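Local coordinates for odorant binding protein (AGAP007287-PA) (Anopheles gambiae, PDB 3PM2) that binds hydrophobic odorants and is thought to aid their capture and transport through the aqueous fluid around olfactory sensory dendrites, at residues Ala89-Cys103 with Cys140-Leu153. Sequence-based numbering, arbitrary orientation.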
loop_
_atom_site.group_PDB
_atom_site.type_symbol
_atom_site.label_atom_id
_atom_site.label_comp_id
_atom_site.label_asym_id
_atom_site.label_seq_id
_atom_site.Cartn_x
_atom_site.Cartn_y
_atom_site.Cartn_z
ATOM N N ALA A 89 -13.658 4.339 15.267
ATOM C CA ALA A 89 -14.283 5.662 15.410
ATOM C C ALA A 89 -15.154 5.934 14.151
ATOM O O ALA A 89 -14.768 5.511 13.056
ATOM C CB ALA A 89 -13.209 6.728 15.551
ATOM N N PRO A 90 -16.340 6.581 14.295
ATOM C CA PRO A 90 -17.246 6.739 13.136
ATOM C C PRO A 90 -16.702 7.562 11.984
ATOM O O PRO A 90 -17.200 7.439 10.861
ATOM C CB PRO A 90 -18.516 7.344 13.738
ATOM C CG PRO A 90 -18.083 7.957 15.026
ATOM C CD PRO A 90 -16.955 7.106 15.532
ATOM N N GLU A 91 -15.670 8.371 12.245
ATOM C CA GLU A 91 -14.987 9.172 11.218
ATOM C C GLU A 91 -14.408 8.294 10.097
ATOM O O GLU A 91 -14.322 8.736 8.953
ATOM C CB GLU A 91 -13.835 9.969 11.829
ATOM C CG GLU A 91 -14.280 11.090 12.759
ATOM C CD GLU A 91 -14.621 10.718 14.189
ATOM O OE1 GLU A 91 -14.697 9.512 14.512
ATOM O OE2 GLU A 91 -14.879 11.649 14.980
ATOM N N TRP A 92 -14.008 7.065 10.433
ATOM C CA TRP A 92 -13.391 6.143 9.478
ATOM C C TRP A 92 -14.233 5.682 8.296
ATOM O O TRP A 92 -13.657 5.400 7.247
ATOM C CB TRP A 92 -12.718 4.982 10.190
ATOM C CG TRP A 92 -11.479 5.384 10.949
ATOM C CD1 TRP A 92 -11.323 5.391 12.304
ATOM C CD2 TRP A 92 -10.214 5.803 10.397
ATOM N NE1 TRP A 92 -10.041 5.779 12.635
ATOM C CE2 TRP A 92 -9.351 6.076 11.486
ATOM C CE3 TRP A 92 -9.755 6.058 9.090
ATOM C CZ2 TRP A 92 -8.033 6.509 11.312
ATOM C CZ3 TRP A 92 -8.432 6.480 8.915
ATOM C CH2 TRP A 92 -7.595 6.716 10.016
ATOM N N ASN A 93 -15.575 5.659 8.424
ATOM C CA ASN A 93 -16.455 5.250 7.320
ATOM C C ASN A 93 -16.224 6.110 6.075
ATOM O O ASN A 93 -15.841 5.569 5.029
ATOM C CB ASN A 93 -17.932 5.275 7.737
ATOM C CG ASN A 93 -18.843 4.761 6.659
ATOM O OD1 ASN A 93 -19.423 5.528 5.885
ATOM N ND2 ASN A 93 -18.936 3.452 6.556
ATOM N N LYS A 94 -16.423 7.447 6.211
ATOM C CA LYS A 94 -16.246 8.415 5.127
ATOM C C LYS A 94 -14.802 8.526 4.679
ATOM O O LYS A 94 -14.564 8.636 3.481
ATOM C CB LYS A 94 -16.775 9.812 5.507
ATOM C CG LYS A 94 -17.182 10.659 4.300
ATOM C CD LYS A 94 -18.578 10.278 3.785
ATOM C CE LYS A 94 -18.562 9.941 2.315
ATOM N NZ LYS A 94 -19.718 9.084 1.934
ATOM N N ILE A 95 -13.846 8.535 5.627
ATOM C CA ILE A 95 -12.426 8.632 5.296
ATOM C C ILE A 95 -12.051 7.453 4.394
ATOM O O ILE A 95 -11.441 7.664 3.355
ATOM C CB ILE A 95 -11.544 8.681 6.567
ATOM C CG1 ILE A 95 -11.803 9.980 7.383
ATOM C CG2 ILE A 95 -10.073 8.543 6.186
ATOM C CD1 ILE A 95 -10.996 10.052 8.742
ATOM N N THR A 96 -12.510 6.243 4.758
ATOM C CA THR A 96 -12.251 5.006 4.002
ATOM C C THR A 96 -12.883 5.044 2.628
ATOM O O THR A 96 -12.180 4.819 1.639
ATOM C CB THR A 96 -12.614 3.762 4.833
ATOM O OG1 THR A 96 -11.841 3.773 6.030
ATOM C CG2 THR A 96 -12.349 2.454 4.090
ATOM N N LEU A 97 -14.185 5.389 2.543
ATOM C CA LEU A 97 -14.864 5.493 1.243
ATOM C C LEU A 97 -14.181 6.528 0.320
ATOM O O LEU A 97 -13.939 6.224 -0.843
ATOM C CB LEU A 97 -16.352 5.803 1.420
ATOM C CG LEU A 97 -17.201 4.687 2.033
ATOM C CD1 LEU A 97 -18.537 5.242 2.525
ATOM C CD2 LEU A 97 -17.461 3.562 1.021
ATOM N N ASP A 98 -13.802 7.711 0.866
ATOM C CA ASP A 98 -13.102 8.744 0.108
ATOM C C ASP A 98 -11.727 8.241 -0.359
ATOM O O ASP A 98 -11.353 8.486 -1.507
ATOM C CB ASP A 98 -12.940 10.041 0.932
ATOM C CG ASP A 98 -14.215 10.864 1.171
ATOM O OD1 ASP A 98 -15.310 10.425 0.729
ATOM O OD2 ASP A 98 -14.115 11.944 1.809
ATOM N N ALA A 99 -10.992 7.528 0.527
ATOM C CA ALA A 99 -9.662 6.988 0.210
ATOM C C ALA A 99 -9.741 5.992 -0.964
ATOM O O ALA A 99 -8.953 6.108 -1.894
ATOM C CB ALA A 99 -9.074 6.312 1.433
ATOM N N ILE A 100 -10.743 5.095 -0.957
ATOM C CA ILE A 100 -10.953 4.110 -2.030
ATOM C C ILE A 100 -11.252 4.816 -3.356
ATOM O O ILE A 100 -10.652 4.481 -4.379
ATOM C CB ILE A 100 -12.034 3.063 -1.650
ATOM C CG1 ILE A 100 -11.605 2.209 -0.443
ATOM C CG2 ILE A 100 -12.378 2.165 -2.866
ATOM C CD1 ILE A 100 -12.749 1.427 0.214
ATOM N N ASP A 101 -12.136 5.816 -3.324
ATOM C CA ASP A 101 -12.498 6.572 -4.523
ATOM C C ASP A 101 -11.263 7.260 -5.124
ATOM O O ASP A 101 -11.026 7.154 -6.324
ATOM C CB ASP A 101 -13.601 7.590 -4.211
ATOM C CG ASP A 101 -14.348 8.029 -5.444
ATOM O OD1 ASP A 101 -14.880 7.138 -6.171
ATOM O OD2 ASP A 101 -14.394 9.252 -5.702
ATOM N N GLY A 102 -10.486 7.927 -4.282
ATOM C CA GLY A 102 -9.291 8.647 -4.719
ATOM C C GLY A 102 -8.205 7.750 -5.274
ATOM O O GLY A 102 -7.525 8.134 -6.231
ATOM N N CYS A 103 -8.032 6.558 -4.677
ATOM C CA CYS A 103 -7.003 5.596 -5.107
ATOM C C CYS A 103 -7.337 4.939 -6.425
ATOM O O CYS A 103 -6.458 4.827 -7.281
ATOM C CB CYS A 103 -6.691 4.583 -4.007
ATOM S SG CYS A 103 -5.936 5.341 -2.539
ATOM N N CYS A 140 -1.421 3.422 -1.984
ATOM C CA CYS A 140 -2.254 4.609 -1.885
ATOM C C CYS A 140 -3.205 4.496 -0.681
ATOM O O CYS A 140 -3.351 5.461 0.076
ATOM C CB CYS A 140 -3.016 4.812 -3.188
ATOM S SG CYS A 140 -4.164 6.199 -3.159
ATOM N N MET A 141 -3.836 3.333 -0.491
ATOM C CA MET A 141 -4.755 3.161 0.638
ATOM C C MET A 141 -4.067 3.393 1.974
ATOM O O MET A 141 -4.549 4.175 2.801
ATOM C CB MET A 141 -5.463 1.809 0.606
ATOM C CG MET A 141 -6.636 1.753 -0.365
ATOM S SD MET A 141 -7.919 3.020 -0.158
ATOM C CE MET A 141 -8.517 2.601 1.521
ATOM N N GLY A 142 -2.958 2.709 2.189
ATOM C CA GLY A 142 -2.229 2.842 3.437
ATOM C C GLY A 142 -1.768 4.258 3.719
ATOM O O GLY A 142 -1.933 4.752 4.845
ATOM N N MET A 143 -1.186 4.924 2.705
ATOM C CA MET A 143 -0.672 6.293 2.905
ATOM C C MET A 143 -1.804 7.272 3.175
ATOM O O MET A 143 -1.672 8.113 4.057
ATOM C CB MET A 143 0.158 6.759 1.690
ATOM C CG MET A 143 1.430 5.930 1.517
ATOM S SD MET A 143 2.424 6.444 0.068
ATOM C CE MET A 143 1.429 6.025 -1.197
ATOM N N THR A 144 -2.899 7.158 2.410
ATOM C CA THR A 144 -4.053 8.063 2.560
ATOM C C THR A 144 -4.735 7.880 3.923
ATOM O O THR A 144 -5.048 8.886 4.569
ATOM C CB THR A 144 -5.051 7.879 1.403
ATOM O OG1 THR A 144 -4.366 8.061 0.147
ATOM C CG2 THR A 144 -6.251 8.830 1.515
ATOM N N LEU A 145 -4.999 6.620 4.339
ATOM C CA LEU A 145 -5.651 6.362 5.639
ATOM C C LEU A 145 -4.866 6.957 6.801
ATOM O O LEU A 145 -5.447 7.609 7.667
ATOM C CB LEU A 145 -5.898 4.856 5.892
ATOM C CG LEU A 145 -6.892 4.198 4.906
ATOM C CD1 LEU A 145 -6.787 2.649 4.975
ATOM C CD2 LEU A 145 -8.326 4.805 5.036
ATOM N N PHE A 146 -3.546 6.754 6.800
ATOM C CA PHE A 146 -2.649 7.266 7.834
ATOM C C PHE A 146 -2.650 8.804 7.886
ATOM O O PHE A 146 -2.735 9.366 8.978
ATOM C CB PHE A 146 -1.221 6.716 7.619
ATOM C CG PHE A 146 -0.264 6.947 8.768
ATOM C CD1 PHE A 146 -0.351 6.190 9.937
ATOM C CD2 PHE A 146 0.759 7.882 8.664
ATOM C CE1 PHE A 146 0.584 6.348 10.966
ATOM C CE2 PHE A 146 1.672 8.068 9.715
ATOM C CZ PHE A 146 1.576 7.304 10.860
ATOM N N ALA A 147 -2.578 9.469 6.709
ATOM C CA ALA A 147 -2.576 10.940 6.573
ATOM C C ALA A 147 -3.904 11.591 6.988
ATOM O O ALA A 147 -3.922 12.728 7.462
ATOM C CB ALA A 147 -2.251 11.319 5.131
ATOM N N GLU A 148 -5.015 10.868 6.824
ATOM C CA GLU A 148 -6.351 11.372 7.146
ATOM C C GLU A 148 -6.741 11.150 8.609
ATOM O O GLU A 148 -7.806 11.594 9.049
ATOM C CB GLU A 148 -7.400 10.739 6.223
ATOM C CG GLU A 148 -7.308 11.159 4.769
ATOM C CD GLU A 148 -7.625 12.602 4.466
ATOM O OE1 GLU A 148 -8.095 13.328 5.369
ATOM O OE2 GLU A 148 -7.385 13.012 3.312
ATOM N N CYS A 149 -5.898 10.455 9.355
ATOM C CA CYS A 149 -6.162 10.186 10.769
ATOM C C CYS A 149 -6.549 11.466 11.549
ATOM O O CYS A 149 -5.780 12.425 11.525
ATOM C CB CYS A 149 -4.974 9.487 11.419
ATOM S SG CYS A 149 -5.308 8.907 13.109
ATOM N N PRO A 150 -7.739 11.521 12.192
ATOM C CA PRO A 150 -8.087 12.713 13.010
ATOM C C PRO A 150 -7.023 12.959 14.084
ATOM O O PRO A 150 -6.535 11.999 14.673
ATOM C CB PRO A 150 -9.410 12.311 13.680
ATOM C CG PRO A 150 -9.983 11.231 12.778
ATOM C CD PRO A 150 -8.783 10.477 12.293
ATOM N N ALA A 151 -6.671 14.233 14.356
ATOM C CA ALA A 151 -5.636 14.581 15.352
ATOM C C ALA A 151 -5.951 13.938 16.720
ATOM O O ALA A 151 -5.038 13.487 17.394
ATOM C CB ALA A 151 -5.540 16.088 15.509
ATOM N N LYS A 152 -7.240 13.799 17.059
ATOM C CA LYS A 152 -7.673 13.206 18.337
ATOM C C LYS A 152 -7.297 11.709 18.443
ATOM O O LYS A 152 -7.289 11.171 19.549
ATOM C CB LYS A 152 -9.174 13.451 18.615
ATOM C CG LYS A 152 -10.146 12.748 17.668
ATOM C CD LYS A 152 -11.592 12.916 18.105
ATOM C CE LYS A 152 -12.513 12.018 17.306
ATOM N NZ LYS A 152 -13.944 12.207 17.666
ATOM N N LEU A 153 -7.021 11.046 17.285
ATOM C CA LEU A 153 -6.671 9.623 17.190
ATOM C C LEU A 153 -5.216 9.397 16.813
ATOM O O LEU A 153 -4.800 8.249 16.644
ATOM C CB LEU A 153 -7.614 8.909 16.180
ATOM C CG LEU A 153 -9.094 8.887 16.586
ATOM C CD1 LEU A 153 -9.965 8.483 15.431
ATOM C CD2 LEU A 153 -9.326 7.976 17.789
HETATM O O HOH W 1 -14.986 9.655 17.215
HETATM O O HOH W 2 -7.251 8.446 -1.783
#
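Trp92 turns the rim of its indole toward the backbone carbonyl of Leu145, with CH2 3.3 Å from Leu145 O, near the ring plane. Pro150 CD and Ile95 CD1 lie over one face of the ring, both offset toward its rim, while Cys149 SG makes an oblique sulfur-aromatic contact, 5.3 Å from the centroid of the six-membered ring of Trp92. Farther along, the two helices, roughly antiparallel with 141° between their directions, mesh knobs into holes: Leu145 enters among Trp92, Ile95, Thr96 and Ala99, and Met141 among Thr96, Ala99, Ile100 and Cys103. Met141 is bent at both chi2 and chi3, which brings its methyl CE to 3.7 Å from Ile100 CG1. At the small Ala99 the backbones come close, its CA 6.2 Å from Thr144 CA, and its CB rests 3.8 Å from Thr144 CG2. Beyond Trp92, at the Ala89 end, Lys152 stretches out to Glu91 in a salt bridge, NZ to OE2 2.9 Å, arriving from above the carboxylate plane; water 1 links the same lysine to OE1. The Cys103-Cys140 disulfide (chi3 -82°) locks the far end, and Cys149 is joined to Cys19 by a second disulfide. Such disulfide-stapled helix packing is characteristic of the predominantly helical fold of insect odorant-binding proteins, here in its cysteine-rich C-plus form.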